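Local coordinates for high affinity transport system protein p37 (Mycoplasma hyorhinis, PDB 3EKI) that binds thiamine diphosphate outside the cell membrane as the lipoprotein component of a high-affinity transport system, at residues A[185-190]-A[322-327]; A[200-205]-A[315-320]; A[260-265]-A[304-309]. All coordinates share one frame; numbering follows the deposited sequence. Where two conformers were deposited one is given.

Interaction 1: residues A[185-190]-A[322-327]; sequences TPYASW and KPFETK. With CA (calcium ion), chain E.
Phe-324 turns an edge of its ring toward the face of Tyr-187 in a T-shaped stack, with the centroids 5.3 Å apart and the planes at 78°. The two rings come closest at Phe-324 CD2 and Tyr-187 CE1, 3.7 Å apart. Pro-323 adds to the contact in two ways. Its carbonyl O meets the tyrosine at the ring edge, near the ring plane and 3.4 Å from Tyr-187 CE1, where the slightly positive aromatic hydrogens face outward. Its CG packs 3.8 Å from Tyr-187 OH.

Two backbone features aim these groups. In 322-327 a type II turn runs from Lys-322 to Glu-325, closed by Glu-325 N to Lys-322 O at 3.2 Å. Proline suits the second position because its ring already fixes phi there, while Phe-324 takes a positive phi (70°) at the third, an unusual conformation for a residue with a side chain. In 185-190 a short 3-10 turn carries Tyr-187, whose CG lies anti to its backbone N (chi1 171°), sending the ring across to the other loop. Trp-190 lies with one face over Tyr-187 CA, and its NE1 donates to Thr-185 O at 3.1 Å from above the carbonyl plane.

Further out, Phe-182 meets both aromatic rings and Phe-312 touches them too, making a small aromatic cluster. Just along the chain, Thr-326 OG1 (2.4 Å) and Lys-327 O (2.5 Å) bind a calcium ion together with two waters and Glu-330 O.

Ring packing, supplemented by the carbonyl at the tyrosine edge, thus joins the two loops. The buried phenol reaches past them to hydrogen-bond Thr-315 O, so tyrosine fills the hydrophobic site while its polar end is satisfied.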
# COMPACT_ATOMS: atom_id res chain seq x y z
N THR A 185 19.65 -8.01 12.85
CA THR A 185 19.16 -9.39 12.83
C THR A 185 18.87 -9.73 11.38
O THR A 185 17.78 -9.34 10.89
CB THR A 185 17.92 -9.54 13.72
OG1 THR A 185 18.26 -9.32 15.08
CG2 THR A 185 17.33 -10.95 13.63
N PRO A 186 19.78 -10.34 10.65
CA PRO A 186 19.66 -10.40 9.19
C PRO A 186 18.40 -11.10 8.70
O PRO A 186 18.11 -12.22 9.08
CB PRO A 186 20.88 -11.20 8.73
CG PRO A 186 21.75 -11.41 9.91
CD PRO A 186 21.02 -11.00 11.13
N TYR A 187 17.62 -10.44 7.82
CA TYR A 187 16.43 -11.03 7.24
C TYR A 187 16.62 -12.44 6.69
O TYR A 187 15.75 -13.31 6.85
CB TYR A 187 15.96 -10.06 6.15
CG TYR A 187 14.85 -10.53 5.24
CD1 TYR A 187 15.16 -11.03 3.98
CD2 TYR A 187 13.52 -10.47 5.64
CE1 TYR A 187 14.15 -11.47 3.11
CE2 TYR A 187 12.52 -10.90 4.77
CZ TYR A 187 12.84 -11.39 3.54
OH TYR A 187 11.87 -11.83 2.64
N ALA A 188 17.74 -12.72 6.04
CA ALA A 188 18.02 -14.03 5.45
C ALA A 188 18.04 -15.15 6.48
O ALA A 188 17.91 -16.33 6.12
CB ALA A 188 19.36 -14.01 4.73
N SER A 189 18.19 -14.81 7.75
CA SER A 189 18.25 -15.86 8.77
C SER A 189 17.02 -15.88 9.64
O SER A 189 16.89 -16.69 10.55
CB SER A 189 19.55 -15.72 9.57
OG SER A 189 20.63 -16.19 8.75
N TRP A 190 16.05 -14.99 9.35
CA TRP A 190 14.77 -15.06 10.03
C TRP A 190 14.12 -16.43 9.82
O TRP A 190 14.35 -16.99 8.76
CB TRP A 190 13.78 -14.03 9.50
CG TRP A 190 14.09 -12.60 9.79
CD1 TRP A 190 15.21 -12.08 10.36
CD2 TRP A 190 13.22 -11.50 9.49
NE1 TRP A 190 15.07 -10.72 10.43
CE2 TRP A 190 13.87 -10.33 9.91
CE3 TRP A 190 11.95 -11.39 8.91
CZ2 TRP A 190 13.31 -9.06 9.77
CZ3 TRP A 190 11.40 -10.12 8.78
CH2 TRP A 190 12.08 -8.97 9.22
N LYS A 322 14.16 -15.70 -4.07
CA LYS A 322 15.30 -15.24 -3.27
C LYS A 322 15.26 -13.75 -2.96
O LYS A 322 16.19 -12.98 -3.22
CB LYS A 322 16.55 -15.66 -4.05
CG LYS A 322 16.73 -17.18 -4.07
CD LYS A 322 16.48 -17.76 -5.45
CE LYS A 322 16.53 -19.28 -5.47
NZ LYS A 322 17.63 -19.81 -6.34
N PRO A 323 14.17 -13.29 -2.35
CA PRO A 323 13.97 -11.85 -2.15
C PRO A 323 14.97 -11.23 -1.16
O PRO A 323 15.24 -11.77 -0.09
CB PRO A 323 12.57 -11.75 -1.52
CG PRO A 323 12.35 -13.11 -0.92
CD PRO A 323 13.08 -14.08 -1.78
N PHE A 324 15.47 -10.07 -1.57
CA PHE A 324 16.40 -9.24 -0.84
C PHE A 324 17.80 -9.87 -0.74
O PHE A 324 18.67 -9.37 -0.02
CB PHE A 324 15.84 -8.91 0.55
CG PHE A 324 14.54 -8.13 0.52
CD1 PHE A 324 14.54 -6.78 0.26
CD2 PHE A 324 13.35 -8.80 0.73
CE1 PHE A 324 13.33 -6.09 0.20
CE2 PHE A 324 12.15 -8.12 0.68
CZ PHE A 324 12.15 -6.77 0.41
N GLU A 325 18.03 -10.97 -1.47
CA GLU A 325 19.39 -11.55 -1.44
C GLU A 325 20.41 -10.60 -2.03
O GLU A 325 20.19 -9.96 -3.05
CB GLU A 325 19.39 -12.88 -2.20
CG GLU A 325 20.71 -13.63 -2.09
CD GLU A 325 20.56 -15.12 -2.29
OE1 GLU A 325 19.76 -15.75 -1.57
OE2 GLU A 325 21.26 -15.65 -3.18
N THR A 326 21.58 -10.53 -1.39
CA THR A 326 22.72 -9.74 -1.83
C THR A 326 23.98 -10.63 -1.88
O THR A 326 23.98 -11.69 -1.27
CB THR A 326 23.06 -8.57 -0.89
OG1 THR A 326 23.18 -9.07 0.45
CG2 THR A 326 21.96 -7.51 -0.83
N LYS A 327 24.98 -10.15 -2.60
CA LYS A 327 26.27 -10.80 -2.64
C LYS A 327 26.82 -10.86 -1.22
O LYS A 327 26.44 -10.19 -0.28
CB LYS A 327 27.23 -10.10 -3.59
CG LYS A 327 26.85 -10.34 -5.06
CD LYS A 327 27.52 -9.31 -5.94
CE LYS A 327 26.94 -9.34 -7.35
NZ LYS A 327 28.02 -9.12 -8.36
CA CA E . 25.02 -9.87 1.74
O HOH W 1 26.52 -10.55 3.32
O HOH W 2 23.60 -9.26 3.49

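Interaction 2: residues A[200-205]-A[315-320]; sequences NVYQSV and THNKSA. With TPP (thiamine diphosphate), chain B.
Tyr-202 lays the outer edge of its ring against the backbone of 315-320, where Thr-315 O lies near the ring plane, 3.3 Å from Tyr-202 CE2. Its hydroxyl goes on to receive Asn-317 N in a nearly straight bond, 2.9 Å from N to OH with an angle of 165° at the hydrogen. The same oxygen donates to water 3 at 2.7 Å, and that water donates to Asn-317 OD1 at 2.9 Å. The phenol is thus acceptor and donor at once, a double role for which tyrosine is well equipped.

His-316 CD2 comes within 3.4 Å of Tyr-202 OH, while the imidazole stacks on Trp-197 and its NE2 bonds to Asp-192. Asn-317, the second residue of a type I turn from His-316 to Ser-319, has its CG between the backbone N and the carbonyl carbon (chi1 67°). This brings the amide beside the hydroxyl, with its plane 74° from that of the phenol ring, and its ND2 is held by Tyr-187 O and Trp-190 O.

At the start of the other loop, Asn-200 OD1 and Val-201 CG1 lie 3.2 and 3.5 Å from CM2, the pyrimidine methyl of thiamine diphosphate. The contact therefore joins the loop between helix 170-184 and strand 206-207, which supplies part of the ligand pocket wall, to the long connection between strands 304-308 and 331-337.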
# COMPACT_ATOMS: atom_id res chain seq x y z
N ASN A 200 1.01 -15.14 5.75
CA ASN A 200 0.69 -13.81 5.27
C ASN A 200 1.78 -12.77 5.52
O ASN A 200 2.30 -12.15 4.58
CB ASN A 200 -0.61 -13.37 5.96
CG ASN A 200 -1.16 -12.10 5.35
OD1 ASN A 200 -1.04 -11.91 4.13
ND2 ASN A 200 -1.77 -11.27 6.17
N VAL A 201 2.12 -12.56 6.78
CA VAL A 201 3.11 -11.63 7.27
C VAL A 201 3.97 -12.25 8.38
O VAL A 201 3.59 -13.23 9.02
CB VAL A 201 2.51 -10.35 7.89
CG1 VAL A 201 1.59 -9.64 6.90
CG2 VAL A 201 1.78 -10.68 9.16
N TYR A 202 5.12 -11.62 8.57
CA TYR A 202 5.90 -11.83 9.79
C TYR A 202 5.32 -10.99 10.90
O TYR A 202 5.53 -9.78 11.05
CB TYR A 202 7.35 -11.45 9.51
CG TYR A 202 8.13 -12.34 8.60
CD1 TYR A 202 8.49 -13.61 9.08
CD2 TYR A 202 8.53 -12.01 7.32
CE1 TYR A 202 9.21 -14.47 8.28
CE2 TYR A 202 9.26 -12.86 6.51
CZ TYR A 202 9.60 -14.11 7.01
OH TYR A 202 10.32 -14.96 6.23
N GLN A 203 4.50 -11.62 11.77
CA GLN A 203 3.76 -10.87 12.76
C GLN A 203 4.64 -10.14 13.75
O GLN A 203 4.19 -9.16 14.33
CB GLN A 203 2.79 -11.78 13.52
CG GLN A 203 1.85 -12.55 12.59
CD GLN A 203 0.98 -13.48 13.43
OE1 GLN A 203 -0.13 -13.14 13.84
NE2 GLN A 203 1.50 -14.68 13.68
N SER A 204 5.89 -10.62 13.97
CA SER A 204 6.70 -9.99 14.99
C SER A 204 7.09 -8.57 14.66
O SER A 204 7.58 -7.87 15.56
CB SER A 204 8.00 -10.77 15.23
OG SER A 204 7.83 -12.16 15.11
N VAL A 205 6.92 -8.14 13.41
CA VAL A 205 7.33 -6.77 13.07
C VAL A 205 6.18 -5.77 13.17
O VAL A 205 6.29 -4.59 12.84
CB VAL A 205 7.97 -6.69 11.68
CG1 VAL A 205 9.33 -7.40 11.69
CG2 VAL A 205 7.07 -7.27 10.61
N THR A 315 6.88 -10.60 2.78
CA THR A 315 7.67 -11.26 1.76
C THR A 315 8.40 -12.41 2.46
O THR A 315 9.28 -12.18 3.28
CB THR A 315 8.69 -10.33 1.09
OG1 THR A 315 8.00 -9.22 0.47
CG2 THR A 315 9.46 -11.06 -0.01
N HIS A 316 8.01 -13.64 2.17
CA HIS A 316 8.61 -14.78 2.87
C HIS A 316 10.04 -14.94 2.44
O HIS A 316 10.37 -14.92 1.25
CB HIS A 316 7.77 -16.00 2.50
CG HIS A 316 8.10 -17.18 3.37
ND1 HIS A 316 8.21 -18.46 2.85
CD2 HIS A 316 8.33 -17.28 4.69
CE1 HIS A 316 8.50 -19.29 3.83
NE2 HIS A 316 8.58 -18.61 4.96
N ASN A 317 10.97 -15.10 3.38
CA ASN A 317 12.36 -15.09 2.93
C ASN A 317 12.74 -16.39 2.24
O ASN A 317 13.78 -16.44 1.58
CB ASN A 317 13.27 -14.76 4.11
CG ASN A 317 13.32 -15.80 5.19
OD1 ASN A 317 12.64 -16.83 5.16
ND2 ASN A 317 14.15 -15.54 6.19
N LYS A 318 11.90 -17.42 2.36
CA LYS A 318 12.15 -18.69 1.70
C LYS A 318 11.64 -18.68 0.25
O LYS A 318 11.84 -19.69 -0.43
CB LYS A 318 11.49 -19.85 2.43
CG LYS A 318 11.81 -20.07 3.89
CD LYS A 318 13.29 -20.12 4.20
CE LYS A 318 13.62 -19.43 5.51
NZ LYS A 318 14.96 -18.77 5.47
N SER A 319 11.00 -17.60 -0.19
CA SER A 319 10.49 -17.58 -1.56
C SER A 319 11.56 -17.93 -2.59
O SER A 319 12.72 -17.55 -2.53
CB SER A 319 9.90 -16.21 -1.89
OG SER A 319 10.03 -15.99 -3.29
N ALA A 320 11.16 -18.68 -3.62
CA ALA A 320 12.11 -19.16 -4.61
C ALA A 320 12.75 -18.01 -5.38
O ALA A 320 13.78 -18.23 -6.01
CB ALA A 320 11.44 -20.09 -5.61
N1' TPP B . 0.33 -6.37 3.87
C2' TPP B . -0.01 -7.55 3.29
CM2 TPP B . -0.35 -8.74 4.19
N3' TPP B . -0.05 -7.67 1.95
C4' TPP B . 0.16 -6.57 1.18
N4' TPP B . 0.03 -6.69 -0.14
C5' TPP B . 0.56 -5.36 1.76
C6' TPP B . 0.64 -5.31 3.14
C7' TPP B . 0.91 -4.08 0.98
N3 TPP B . -0.21 -3.17 0.69
C2 TPP B . -1.48 -3.55 0.51
S1 TPP B . -2.47 -2.14 0.23
C5 TPP B . -1.10 -1.07 0.35
C4 TPP B . 0.03 -1.84 0.49
CM4 TPP B . 1.40 -1.22 0.84
C6 TPP B . -1.17 0.45 0.13
C7 TPP B . -1.30 0.77 -1.37
O7 TPP B . -0.10 0.33 -2.04
PA TPP B . -0.00 -0.01 -3.59
O1A TPP B . 1.27 -0.73 -3.83
O2A TPP B . -1.24 -0.74 -4.05
O3A TPP B . -0.08 1.35 -4.38
PB TPP B . 1.14 2.32 -4.76
O1B TPP B . 1.78 2.84 -3.50
O2B TPP B . 0.46 3.47 -5.60
O3B TPP B . 2.15 1.56 -5.73
O HOH W 3 10.96 -17.24 7.48

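Interaction 3: residues A[260-265]-A[304-309]; sequences KLEETI and IAFSEE
Glu-262 and Phe-306 run antiparallel as side chains, with CB and CG of the glutamate over one face of the phenylalanine ring. Glu-262 CB stands 3.5 Å above the centroid of the Phe-306 ring and only 3° off the ring normal, a CH-pi contact centred on the face. CG follows above the near rim, 3.6 Å from Phe-306 CG, and Glu-262 CD reaches the base of the phenylalanine, 3.7 Å from its CB. The carboxylate is nearly parallel to the ring, its plane tilted by a mere 8°, but it lies past the rim, over Phe-306 CB and the strand backbone.

A bend in the glutamate makes this possible. With chi2 at 87° the chain folds over instead of extending, and the carboxylate runs back along Phe-306 toward the strand backbone. The backbones approach here as well, with Glu-262 CA and Phe-306 CA 6.9 Å apart. Helix 256-269 thus packs on strand 304-308 of the mixed sheet, where Ile-219 and Ile-248 from the flanking strands also touch Phe-306. A flat, apolar phenylalanine suits a helix-sheet interface, and the methylenes of glutamate serve there as hydrocarbon.

On the far side of the strand, Ser-307 OG donates to Glu-308 O at 2.8 Å and pairs with Trp-220 NE1. Glu-308 itself touches thiamine diphosphate and forms a salt bridge with Lys-258, which also binds the ligand.

The carboxylate is the delicate element. Glu-262 OE2 lies 3.2 Å from Ser-307 O, an approach of two acceptors, and its bond from Met-218 N is weak. Burial and the nearby carbonyl would be expected to raise the pKa of this acid, though the structure does not establish its charge; its hydrocarbon portion supplies the plainly favourable part of the contact.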
# COMPACT_ATOMS: atom_id res chain seq x y z
N LYS A 260 6.32 8.15 -6.58
CA LYS A 260 6.05 9.54 -6.27
C LYS A 260 6.47 9.93 -4.86
O LYS A 260 7.01 11.02 -4.68
CB LYS A 260 4.56 9.88 -6.50
CG LYS A 260 4.13 9.67 -7.93
CD LYS A 260 2.62 9.83 -8.11
CE LYS A 260 2.29 10.63 -9.36
NZ LYS A 260 2.01 9.74 -10.52
N LEU A 261 6.25 9.11 -3.84
CA LEU A 261 6.62 9.54 -2.48
C LEU A 261 8.13 9.68 -2.36
O LEU A 261 8.60 10.58 -1.66
CB LEU A 261 6.08 8.58 -1.43
CG LEU A 261 4.55 8.64 -1.30
CD1 LEU A 261 4.05 7.46 -0.48
CD2 LEU A 261 4.12 9.95 -0.66
N GLU A 262 8.86 8.78 -3.00
CA GLU A 262 10.33 8.86 -2.97
C GLU A 262 10.82 10.04 -3.80
O GLU A 262 11.78 10.70 -3.41
CB GLU A 262 10.95 7.54 -3.45
CG GLU A 262 10.70 6.37 -2.53
CD GLU A 262 9.41 5.59 -2.74
OE1 GLU A 262 8.59 5.99 -3.59
OE2 GLU A 262 9.27 4.56 -2.04
N GLU A 263 10.19 10.27 -4.96
CA GLU A 263 10.53 11.45 -5.75
C GLU A 263 10.45 12.71 -4.91
O GLU A 263 11.34 13.58 -4.93
CB GLU A 263 9.60 11.57 -6.97
CG GLU A 263 9.66 12.92 -7.69
CD GLU A 263 8.78 12.87 -8.91
OE1 GLU A 263 9.21 13.12 -10.04
OE2 GLU A 263 7.57 12.54 -8.74
N THR A 264 9.39 12.88 -4.11
CA THR A 264 9.24 14.02 -3.22
C THR A 264 10.40 14.13 -2.22
O THR A 264 10.94 15.23 -2.03
CB THR A 264 7.92 13.92 -2.42
OG1 THR A 264 6.83 14.01 -3.35
CG2 THR A 264 7.74 15.07 -1.46
N ILE A 265 10.77 13.02 -1.58
CA ILE A 265 11.90 13.09 -0.64
C ILE A 265 13.21 13.54 -1.32
O ILE A 265 13.93 14.38 -0.78
CB ILE A 265 12.08 11.73 0.04
CG1 ILE A 265 10.89 11.32 0.93
CG2 ILE A 265 13.36 11.68 0.86
CD1 ILE A 265 10.46 12.37 1.93
N ILE A 304 20.33 1.76 -5.51
CA ILE A 304 19.25 2.44 -4.80
C ILE A 304 17.93 1.83 -5.24
O ILE A 304 17.84 1.50 -6.43
CB ILE A 304 19.33 3.94 -5.07
CG1 ILE A 304 20.68 4.54 -4.62
CG2 ILE A 304 18.16 4.70 -4.47
CD1 ILE A 304 21.04 5.78 -5.41
N ALA A 305 16.98 1.66 -4.34
CA ALA A 305 15.68 1.14 -4.76
C ALA A 305 14.54 1.72 -3.93
O ALA A 305 14.68 2.02 -2.74
CB ALA A 305 15.61 -0.37 -4.69
N PHE A 306 13.39 1.89 -4.60
CA PHE A 306 12.19 2.33 -3.92
C PHE A 306 11.28 1.15 -3.59
O PHE A 306 11.19 0.24 -4.42
CB PHE A 306 11.41 3.29 -4.82
CG PHE A 306 12.13 4.52 -5.30
CD1 PHE A 306 13.28 4.97 -4.65
CD2 PHE A 306 11.63 5.24 -6.37
CE1 PHE A 306 13.92 6.12 -5.11
CE2 PHE A 306 12.28 6.36 -6.83
CZ PHE A 306 13.41 6.81 -6.18
N SER A 307 10.64 1.21 -2.42
CA SER A 307 9.61 0.21 -2.13
C SER A 307 8.64 0.74 -1.11
O SER A 307 8.83 1.80 -0.49
CB SER A 307 10.22 -1.09 -1.62
OG SER A 307 10.56 -0.94 -0.25
N GLU A 308 7.56 -0.04 -0.91
CA GLU A 308 6.73 0.19 0.25
C GLU A 308 7.55 0.05 1.52
O GLU A 308 8.39 -0.85 1.59
CB GLU A 308 5.60 -0.85 0.28
CG GLU A 308 4.80 -1.02 -0.99
CD GLU A 308 5.35 -2.07 -1.93
OE1 GLU A 308 4.52 -2.63 -2.71
OE2 GLU A 308 6.57 -2.36 -1.90
N GLU A 309 7.31 0.91 2.48
CA GLU A 309 7.92 0.73 3.80
C GLU A 309 7.63 -0.68 4.30
O GLU A 309 6.49 -1.15 4.32
CB GLU A 309 7.43 1.77 4.78
CG GLU A 309 8.01 1.56 6.18
CD GLU A 309 7.46 2.50 7.22
OE1 GLU A 309 6.22 2.49 7.48
OE2 GLU A 309 8.28 3.23 7.80

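In the fold
Interactions 1 and 2 form one continuous patch, their centres 11 Å apart, because Tyr-187 bridges them: its OH lies 2.7 Å from Thr-315 O and its backbone O 2.8 Å from Asn-317 ND2. Pro-323 CB also packs on Thr-315 CG2 at 3.5 Å. Interaction 3 is separate, its centre about 21 Å from each of the others, yet strand 304-308 leads into the long connection that carries 315-320 and 322-327. Interactions 2 and 3 approach different parts of thiamine diphosphate: interaction 2 supplies pocket wall at its pyrimidine end, while in interaction 3 the Glu-262 side chain is about 8 Å away and Glu-308 touches the ligand directly. The calcium beside interaction 1 is about 13 Å from the Asn-317 side chain.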